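PDB 3WPU: beta-fructofuranosidase from Arthrobacter, which belongs to the levansucrase/invertase family of beta-fructofuranosidases, whose members are built on a five-bladed beta-propeller. Local coordinates for residues 349-354 and 371-376. Sequence-based numbering, arbitrary orientation. Where two conformers were deposited one is given.
Sequences SYLFTI and YGFVGD
Ser349, Leu351 and Thr353 pair with Gly375, Phe373 and Tyr371 as hydrogen-bonded antiparallel pairs, the strand directions 164° apart and the axes 4.6 Å at closest approach. Six N-H...O=C bonds result; the one from Phe373 N to Leu351 O is weak and bent. At the intervening non-hydrogen-bonded pairs, Tyr350 with Val374 and Phe352 with Gly372, alpha carbons supply CA-H...O contacts, such as Val374 CA to Ser349 O at 3.3 Å.

On the face bearing Tyr350, Phe352 and Val374, methyl CG2 of Val374 sits over the tyrosine ring, 3.6 Å from its centroid and 17° off the normal, a CH-pi contact. Tyr350 CG is anti to its own carbonyl carbon (chi1 -74°), which carries the ring across to Val374. Next to it, Gly372 has no side chain, and Phe352 CD1 comes to 3.8 Å from Gly372 CA. On the other face, Thr353 CG2 meets the edge of the Phe373 ring at CE2, 3.9 Å away, and Leu351 CG lies 4.3 Å from Phe373 CD2.

Leu385 of helix 385-388 touches Tyr350, Phe352 and Val374, while Trp28 meets the Phe373 ring edge-to-face. Two hydroxyls are satisfied by backbone carbonyls outside the pair, Tyr350 OH hydrogen-bonding to Pro464 O and Thr353 OG1 to Glu338 O. Paired backbone bonds fix the register while apolar contacts occupy both faces, consistent with neighbouring antiparallel strands in one blade of the family's five-bladed beta-propeller.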
loop_
_atom_site.group_PDB
_atom_site.type_symbol
_atom_site.label_atom_id
_atom_site.label_comp_id
_atom_site.label_asym_id
_atom_site.label_seq_id
_atom_site.Cartn_x
_atom_site.Cartn_y
_atom_site.Cartn_z
ATOM N N SER A 349 8.110 -12.141 9.112
ATOM C CA SER A 349 7.753 -10.809 8.690
ATOM C C SER A 349 7.854 -10.753 7.169
ATOM O O SER A 349 8.933 -10.999 6.616
ATOM C CB SER A 349 8.730 -9.797 9.288
ATOM O OG SER A 349 8.486 -8.498 8.788
ATOM N N TYR A 350 6.742 -10.442 6.510
ATOM C CA TYR A 350 6.719 -10.178 5.068
ATOM C C TYR A 350 6.642 -8.671 4.871
ATOM O O TYR A 350 5.717 -8.027 5.373
ATOM C CB TYR A 350 5.513 -10.833 4.411
ATOM C CG TYR A 350 5.648 -12.326 4.272
ATOM C CD1 TYR A 350 6.216 -12.897 3.132
ATOM C CD2 TYR A 350 5.285 -13.177 5.317
ATOM C CE1 TYR A 350 6.372 -14.274 3.014
ATOM C CE2 TYR A 350 5.431 -14.562 5.193
ATOM C CZ TYR A 350 5.979 -15.103 4.057
ATOM O OH TYR A 350 6.153 -16.481 3.937
ATOM N N LEU A 351 7.589 -8.116 4.125
ATOM C CA LEU A 351 7.545 -6.718 3.791
ATOM C C LEU A 351 7.104 -6.708 2.332
ATOM O O LEU A 351 7.771 -7.321 1.504
ATOM C CB LEU A 351 8.923 -6.082 3.940
ATOM C CG LEU A 351 9.164 -4.740 3.243
ATOM C CD1 LEU A 351 8.167 -3.704 3.692
ATOM C CD2 LEU A 351 10.588 -4.243 3.421
ATOM N N PHE A 352 5.968 -6.088 2.062
ATOM C CA PHE A 352 5.489 -5.897 0.690
ATOM C C PHE A 352 5.597 -4.426 0.305
ATOM O O PHE A 352 5.291 -3.538 1.075
ATOM C CB PHE A 352 4.053 -6.367 0.535
ATOM C CG PHE A 352 3.865 -7.851 0.651
ATOM C CD1 PHE A 352 4.345 -8.708 -0.341
ATOM C CD2 PHE A 352 3.239 -8.399 1.768
ATOM C CE1 PHE A 352 4.136 -10.058 -0.272
ATOM C CE2 PHE A 352 3.041 -9.765 1.846
ATOM C CZ PHE A 352 3.517 -10.599 0.843
ATOM N N THR A 353 5.975 -4.188 -0.948
ATOM C CA THR A 353 6.091 -2.836 -1.452
ATOM C C THR A 353 5.691 -2.889 -2.925
ATOM O O THR A 353 5.557 -3.974 -3.490
ATOM C CB THR A 353 7.514 -2.281 -1.201
ATOM O OG1 THR A 353 7.576 -0.876 -1.496
ATOM C CG2 THR A 353 8.554 -3.050 -2.003
ATOM N N ILE A 354 5.444 -1.722 -3.474
ATOM C CA ILE A 354 4.991 -1.564 -4.861
ATOM C C ILE A 354 6.027 -0.781 -5.645
ATOM O O ILE A 354 6.564 0.192 -5.124
ATOM C CB ILE A 354 3.663 -0.769 -4.877
ATOM C CG1 ILE A 354 2.721 -1.220 -3.725
ATOM C CG2 ILE A 354 3.021 -0.884 -6.242
ATOM C CD1 ILE A 354 2.386 -2.685 -3.700
ATOM N N TYR A 371 6.213 -6.218 -4.958
ATOM C CA TYR A 371 7.466 -6.867 -4.633
ATOM C C TYR A 371 7.398 -7.191 -3.157
ATOM O O TYR A 371 6.720 -6.491 -2.398
ATOM C CB TYR A 371 8.647 -5.958 -5.012
ATOM C CG TYR A 371 8.753 -5.862 -6.522
ATOM C CD1 TYR A 371 7.956 -4.988 -7.228
ATOM C CD2 TYR A 371 9.583 -6.728 -7.230
ATOM C CE1 TYR A 371 8.014 -4.918 -8.611
ATOM C CE2 TYR A 371 9.640 -6.679 -8.613
ATOM C CZ TYR A 371 8.833 -5.805 -9.297
ATOM O OH TYR A 371 8.929 -5.790 -10.685
ATOM N N GLY A 372 8.030 -8.281 -2.775
ATOM C CA GLY A 372 8.042 -8.661 -1.367
ATOM C C GLY A 372 9.273 -9.369 -0.924
ATOM O O GLY A 372 10.099 -9.838 -1.720
ATOM N N PHE A 373 9.381 -9.457 0.405
ATOM C CA PHE A 373 10.607 -9.819 1.103
ATOM C C PHE A 373 10.223 -10.514 2.405
ATOM O O PHE A 373 9.267 -10.101 3.035
ATOM C CB PHE A 373 11.438 -8.557 1.393
ATOM C CG PHE A 373 11.691 -7.710 0.174
ATOM C CD1 PHE A 373 12.848 -7.844 -0.574
ATOM C CD2 PHE A 373 10.721 -6.802 -0.223
ATOM C CE1 PHE A 373 13.048 -7.089 -1.719
ATOM C CE2 PHE A 373 10.906 -6.045 -1.362
ATOM C CZ PHE A 373 12.066 -6.189 -2.108
ATOM N N VAL A 374 10.938 -11.572 2.799
ATOM C CA VAL A 374 10.555 -12.283 4.006
ATOM C C VAL A 374 11.743 -12.477 4.918
ATOM O O VAL A 374 12.860 -12.687 4.464
ATOM C CB VAL A 374 9.914 -13.654 3.657
ATOM C CG1 VAL A 374 10.877 -14.610 2.961
ATOM C CG2 VAL A 374 9.295 -14.269 4.901
ATOM N N GLY A 375 11.478 -12.414 6.220
ATOM C CA GLY A 375 12.553 -12.680 7.160
ATOM C C GLY A 375 11.994 -12.987 8.504
ATOM O O GLY A 375 10.791 -13.064 8.700
ATOM N N ASP A 376 12.898 -13.147 9.464
ATOM C CA ASP A 376 12.519 -13.563 10.799
ATOM C C ASP A 376 12.169 -12.447 11.779
ATOM O O ASP A 376 11.850 -12.725 12.931
ATOM C CB ASP A 376 13.655 -14.421 11.384
ATOM C CG ASP A 376 13.736 -15.793 10.731
ATOM O OD1 ASP A 376 12.713 -16.298 10.236
ATOM O OD2 ASP A 376 14.824 -16.397 10.772
#